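Local coordinates for beta-galactosidase (PDB 4CUA), which hydrolyses terminal beta-galactosides as a whole enzyme and, through the carbohydrate-binding module described here, probably attaches to galactose-containing glycans, at residues 31-43 against 169-181. Residues are numbered along the deposited sequence; the frame is centred on the assembly and turned at random.
Sequences VSNVNDKLISYNN and RGTSITEVQIFAK. With CA (calcium ion), chain C; EDO (1,2-ethanediol), chain F.
Glu175 leaves its backbone with CG anti to N (chi1 -164°) and then bends at chi2 (73°), which turns its carboxylate into the loop 31-43. Glu175 OE1 binds the calcium ion at 2.3 Å, beside Asp36 OD1, which coordinates the same ion; the two carboxylate planes are nearly parallel. OE2 takes the backbone N-H of Lys37 on its syn side, 2.8 Å from Lys37 N to Glu175 OE2 and 35° out of the carboxylate plane. The two metal-bound oxygens are adjacent ligands on the ion, 3.1 Å from Asp36 OD1 to Glu175 OE1, and its positive charge probably offsets their mutual repulsion. Asp36 OD1 also accepts from Leu38 N, above its carboxylate plane, closing an Asx turn. The carbonyl oxygens of Asn33, Leu38 and Thr174, with Asn47 OD1 from farther along the same loop, complete the six protein ligands. A calcium ion pinning a loop against the last strand of a beta-sandwich is a familiar feature of galactose-binding-like carbohydrate-binding modules, and here it ties 31-43 to the corner at Thr174, where strand 172-177 is broken. Beyond the corner, Val176 N gives a nearly straight bond to Val34 O (2.8 Å, in the carbonyl plane). Val34 packs its CG1 on Ile173 CG2 and its CG2 on Val176 CG2, and Ala20 and Trp49 also touch this buried valine. Thr174 places OG1 anti to its own N, in line with the N-H of Ser40 at 2.8 Å from Ser40 N to Thr174 OG1. Thr174 CG2 lies over one face of the Tyr41 ring, offset toward the rim near CE1, a CH-pi contact 4.1 Å from Thr174 CG2 to the centroid. Ile39 crosses the Glu175 side chain at about a right angle, with Ile39 CG1 3.8 Å from Glu175 CB.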
loop_
_atom_site.group_PDB
_atom_site.type_symbol
_atom_site.label_atom_id
_atom_site.label_comp_id
_atom_site.label_asym_id
_atom_site.label_seq_id
_atom_site.Cartn_x
_atom_site.Cartn_y
_atom_site.Cartn_z
ATOM N N VAL A 31 8.706 -0.405 -2.954
ATOM C CA VAL A 31 7.255 -0.233 -2.944
ATOM C C VAL A 31 6.729 0.410 -4.199
ATOM O O VAL A 31 5.568 0.271 -4.482
ATOM C CB VAL A 31 6.821 0.532 -1.655
ATOM C CG1 VAL A 31 7.140 1.996 -1.770
ATOM C CG2 VAL A 31 5.330 0.275 -1.363
ATOM N N SER A 32 7.560 1.109 -4.933
ATOM C CA SER A 32 7.172 1.651 -6.254
ATOM C C SER A 32 6.674 0.539 -7.170
ATOM O O SER A 32 5.879 0.763 -8.084
ATOM C CB SER A 32 8.372 2.387 -6.892
ATOM O OG SER A 32 9.510 1.553 -6.932
ATOM N N ASN A 33 7.064 -0.717 -6.919
ATOM C CA ASN A 33 6.471 -1.835 -7.634
ATOM C C ASN A 33 5.017 -2.033 -7.502
ATOM O O ASN A 33 4.432 -2.766 -8.271
ATOM C CB ASN A 33 7.156 -3.135 -7.254
ATOM C CG ASN A 33 8.583 -3.244 -7.804
ATOM O OD1 ASN A 33 8.943 -2.606 -8.808
ATOM N ND2 ASN A 33 9.357 -4.110 -7.211
ATOM N N VAL A 34 4.366 -1.453 -6.481
ATOM C CA VAL A 34 2.963 -1.764 -6.276
ATOM C C VAL A 34 1.977 -0.890 -7.101
ATOM O O VAL A 34 0.788 -1.128 -7.042
ATOM C CB VAL A 34 2.494 -1.785 -4.817
ATOM C CG1 VAL A 34 3.430 -2.644 -3.950
ATOM C CG2 VAL A 34 2.349 -0.362 -4.220
ATOM N N ASN A 35 2.502 0.145 -7.762
ATOM C CA ASN A 35 1.591 0.970 -8.566
ATOM C C ASN A 35 2.222 1.276 -9.879
ATOM O O ASN A 35 1.986 2.367 -10.486
ATOM C CB ASN A 35 1.187 2.262 -7.828
ATOM C CG ASN A 35 2.317 3.215 -7.618
ATOM O OD1 ASN A 35 3.478 2.883 -7.594
ATOM N ND2 ASN A 35 1.921 4.512 -7.392
ATOM N N ASP A 36 2.946 0.279 -10.432
ATOM C CA ASP A 36 3.670 0.422 -11.696
ATOM C C ASP A 36 2.907 -0.170 -12.904
ATOM O O ASP A 36 3.457 -0.164 -14.036
ATOM C CB ASP A 36 5.064 -0.122 -11.617
ATOM C CG ASP A 36 5.127 -1.602 -11.396
ATOM O OD1 ASP A 36 4.110 -2.255 -11.281
ATOM O OD2 ASP A 36 6.265 -2.077 -11.285
ATOM N N LYS A 37 1.709 -0.655 -12.668
ATOM C CA LYS A 37 0.805 -1.241 -13.678
ATOM C C LYS A 37 1.310 -2.567 -14.167
ATOM O O LYS A 37 0.739 -3.116 -15.121
ATOM C CB LYS A 37 0.521 -0.265 -14.859
ATOM C CG LYS A 37 -0.259 0.987 -14.366
ATOM C CD LYS A 37 -0.152 2.090 -15.380
ATOM C CE LYS A 37 1.185 2.830 -15.212
ATOM N NZ LYS A 37 1.441 3.971 -16.122
ATOM N N LEU A 38 2.327 -3.150 -13.540
ATOM C CA LEU A 38 2.783 -4.512 -13.867
ATOM C C LEU A 38 2.256 -5.409 -12.765
ATOM O O LEU A 38 2.335 -5.066 -11.590
ATOM C CB LEU A 38 4.297 -4.597 -13.923
ATOM C CG LEU A 38 4.960 -3.761 -14.994
ATOM C CD1 LEU A 38 6.469 -3.885 -14.900
ATOM C CD2 LEU A 38 4.432 -4.131 -16.385
ATOM N N ILE A 39 1.676 -6.520 -13.119
ATOM C CA ILE A 39 1.109 -7.455 -12.184
ATOM C C ILE A 39 1.754 -8.775 -12.472
ATOM O O ILE A 39 1.629 -9.334 -13.586
ATOM C CB ILE A 39 -0.410 -7.574 -12.298
ATOM C CG1 ILE A 39 -1.045 -6.172 -12.053
ATOM C CG2 ILE A 39 -0.942 -8.639 -11.350
ATOM C CD1 ILE A 39 -2.533 -6.204 -11.985
ATOM N N SER A 40 2.471 -9.327 -11.492
ATOM C CA SER A 40 3.136 -10.620 -11.665
ATOM C C SER A 40 3.060 -11.426 -10.382
ATOM O O SER A 40 3.430 -10.970 -9.306
ATOM C CB SER A 40 4.594 -10.458 -12.022
ATOM O OG SER A 40 5.154 -11.788 -12.086
ATOM N N TYR A 41 2.620 -12.659 -10.502
ATOM C CA TYR A 41 2.554 -13.571 -9.366
ATOM C C TYR A 41 3.687 -14.607 -9.316
ATOM O O TYR A 41 3.637 -15.551 -8.554
ATOM C CB TYR A 41 1.186 -14.251 -9.340
ATOM C CG TYR A 41 0.105 -13.231 -9.093
ATOM C CD1 TYR A 41 -0.193 -12.758 -7.831
ATOM C CD2 TYR A 41 -0.645 -12.747 -10.150
ATOM C CE1 TYR A 41 -1.207 -11.806 -7.668
ATOM C CE2 TYR A 41 -1.628 -11.831 -9.984
ATOM C CZ TYR A 41 -1.939 -11.397 -8.731
ATOM O OH TYR A 41 -2.920 -10.450 -8.512
ATOM N N ASN A 42 4.711 -14.345 -10.103
ATOM C CA ASN A 42 5.869 -15.244 -10.170
ATOM C C ASN A 42 7.157 -14.456 -10.323
ATOM O O ASN A 42 7.237 -13.281 -9.974
ATOM C CB ASN A 42 5.607 -16.316 -11.252
ATOM C CG ASN A 42 5.416 -15.703 -12.604
ATOM O OD1 ASN A 42 6.002 -14.702 -12.941
ATOM N ND2 ASN A 42 4.521 -16.301 -13.385
ATOM N N ASN A 43 8.221 -15.077 -10.819
ATOM C CA ASN A 43 9.471 -14.417 -11.035
ATOM C C ASN A 43 9.821 -14.127 -12.462
ATOM O O ASN A 43 10.969 -13.889 -12.779
ATOM C CB ASN A 43 10.598 -15.195 -10.352
ATOM C CG ASN A 43 10.383 -15.338 -8.868
ATOM O OD1 ASN A 43 9.863 -14.425 -8.180
ATOM N ND2 ASN A 43 10.865 -16.437 -8.303
ATOM N N ARG A 169 8.593 -15.359 5.749
ATOM C CA ARG A 169 9.615 -14.416 6.129
ATOM C C ARG A 169 9.210 -12.947 5.712
ATOM O O ARG A 169 9.959 -11.998 5.912
ATOM C CB ARG A 169 10.953 -14.831 5.528
ATOM C CG ARG A 169 11.516 -16.169 6.097
ATOM C CD ARG A 169 12.742 -16.628 5.369
ATOM N NE ARG A 169 13.922 -15.816 5.771
ATOM C CZ ARG A 169 15.106 -15.889 5.175
ATOM N NH1 ARG A 169 15.346 -16.736 4.203
ATOM N NH2 ARG A 169 16.086 -15.113 5.638
ATOM N N GLY A 170 8.004 -12.802 5.128
ATOM C CA GLY A 170 7.487 -11.478 4.827
ATOM C C GLY A 170 6.153 -11.538 4.145
ATOM O O GLY A 170 5.662 -12.612 3.811
ATOM N N THR A 171 5.617 -10.317 3.950
ATOM C CA THR A 171 4.368 -10.060 3.232
ATOM C C THR A 171 4.771 -9.602 1.850
ATOM O O THR A 171 5.850 -9.047 1.652
ATOM C CB THR A 171 3.541 -9.020 3.951
ATOM O OG1 THR A 171 3.266 -9.551 5.267
ATOM C CG2 THR A 171 2.207 -8.793 3.252
ATOM N N SER A 172 3.889 -9.842 0.895
ATOM C CA SER A 172 4.191 -9.558 -0.489
ATOM C C SER A 172 2.982 -9.083 -1.320
ATOM O O SER A 172 1.926 -9.699 -1.295
ATOM C CB SER A 172 4.767 -10.805 -1.136
ATOM O OG SER A 172 5.090 -10.650 -2.519
ATOM N N ILE A 173 3.192 -8.066 -2.130
ATOM C CA ILE A 173 2.163 -7.436 -2.969
ATOM C C ILE A 173 2.751 -7.114 -4.331
ATOM O O ILE A 173 3.716 -6.379 -4.430
ATOM C CB ILE A 173 1.676 -6.141 -2.327
ATOM C CG1 ILE A 173 0.952 -6.398 -1.011
ATOM C CG2 ILE A 173 0.734 -5.376 -3.285
ATOM C CD1 ILE A 173 0.670 -5.124 -0.211
ATOM N N THR A 174 2.095 -7.626 -5.396
ATOM C CA THR A 174 2.552 -7.260 -6.766
ATOM C C THR A 174 1.962 -5.906 -7.255
ATOM O O THR A 174 2.629 -5.188 -7.949
ATOM C CB THR A 174 2.308 -8.358 -7.769
ATOM O OG1 THR A 174 2.795 -7.927 -9.049
ATOM C CG2 THR A 174 0.910 -8.810 -7.883
ATOM N N GLU A 175 0.752 -5.593 -6.808
ATOM C CA GLU A 175 0.071 -4.354 -7.252
ATOM C C GLU A 175 -1.045 -4.064 -6.309
ATOM O O GLU A 175 -1.702 -4.977 -5.835
ATOM C CB GLU A 175 -0.444 -4.554 -8.699
ATOM C CG GLU A 175 -0.829 -3.276 -9.438
ATOM C CD GLU A 175 0.290 -2.395 -9.881
ATOM O OE1 GLU A 175 1.479 -2.695 -9.660
ATOM O OE2 GLU A 175 0.001 -1.312 -10.510
ATOM N N VAL A 176 -1.279 -2.751 -6.116
ATOM C CA VAL A 176 -2.509 -2.280 -5.516
ATOM C C VAL A 176 -3.225 -1.438 -6.544
ATOM O O VAL A 176 -2.583 -0.923 -7.468
ATOM C CB VAL A 176 -2.291 -1.450 -4.255
ATOM C CG1 VAL A 176 -1.455 -2.254 -3.248
ATOM C CG2 VAL A 176 -1.644 -0.104 -4.554
ATOM N N GLN A 177 -4.548 -1.335 -6.418
ATOM C CA GLN A 177 -5.327 -0.415 -7.256
ATOM C C GLN A 177 -6.415 0.260 -6.398
ATOM O O GLN A 177 -7.084 -0.395 -5.597
ATOM C CB GLN A 177 -5.974 -1.162 -8.428
ATOM C CG GLN A 177 -4.908 -1.807 -9.298
ATOM C CD GLN A 177 -5.518 -2.531 -10.522
ATOM O OE1 GLN A 177 -6.595 -3.095 -10.470
ATOM N NE2 GLN A 177 -4.800 -2.492 -11.585
ATOM N N ILE A 178 -6.536 1.564 -6.593
ATOM C CA ILE A 178 -7.554 2.364 -5.921
ATOM C C ILE A 178 -8.283 3.150 -7.021
ATOM O O ILE A 178 -7.616 3.727 -7.889
ATOM C CB ILE A 178 -6.931 3.337 -4.906
ATOM C CG1 ILE A 178 -6.147 2.553 -3.855
ATOM C CG2 ILE A 178 -8.025 4.091 -4.138
ATOM C CD1 ILE A 178 -5.322 3.479 -2.976
ATOM N N PHE A 179 -9.628 3.149 -6.944
ATOM C CA PHE A 179 -10.442 3.847 -7.978
ATOM C C PHE A 179 -11.277 4.987 -7.419
ATOM O O PHE A 179 -11.819 4.908 -6.315
ATOM C CB PHE A 179 -11.326 2.842 -8.690
ATOM C CG PHE A 179 -10.565 1.712 -9.305
ATOM C CD1 PHE A 179 -9.991 1.853 -10.541
ATOM C CD2 PHE A 179 -10.342 0.532 -8.601
ATOM C CE1 PHE A 179 -9.266 0.821 -11.093
ATOM C CE2 PHE A 179 -9.609 -0.511 -9.166
ATOM C CZ PHE A 179 -9.062 -0.346 -10.419
ATOM N N ALA A 180 -11.380 6.014 -8.224
ATOM C CA ALA A 180 -12.349 7.096 -7.993
ATOM C C ALA A 180 -13.749 6.593 -8.268
ATOM O O ALA A 180 -13.941 5.639 -9.025
ATOM C CB ALA A 180 -12.063 8.228 -8.959
ATOM N N LYS A 181 -14.723 7.292 -7.684
ATOM C CA LYS A 181 -16.138 7.031 -7.938
ATOM C C LYS A 181 -16.645 7.967 -9.007
ATOM O O LYS A 181 -16.081 8.049 -10.078
ATOM C CB LYS A 181 -16.974 7.232 -6.664
HETATM CA CA CA C . 3.354 -4.001 -9.841
HETATM C C1 EDO F . 11.811 -6.227 -8.707
HETATM O O1 EDO F . 12.025 -5.073 -7.931
HETATM C C2 EDO F . 11.493 -7.410 -7.809
HETATM O O2 EDO F . 10.192 -7.261 -7.179
#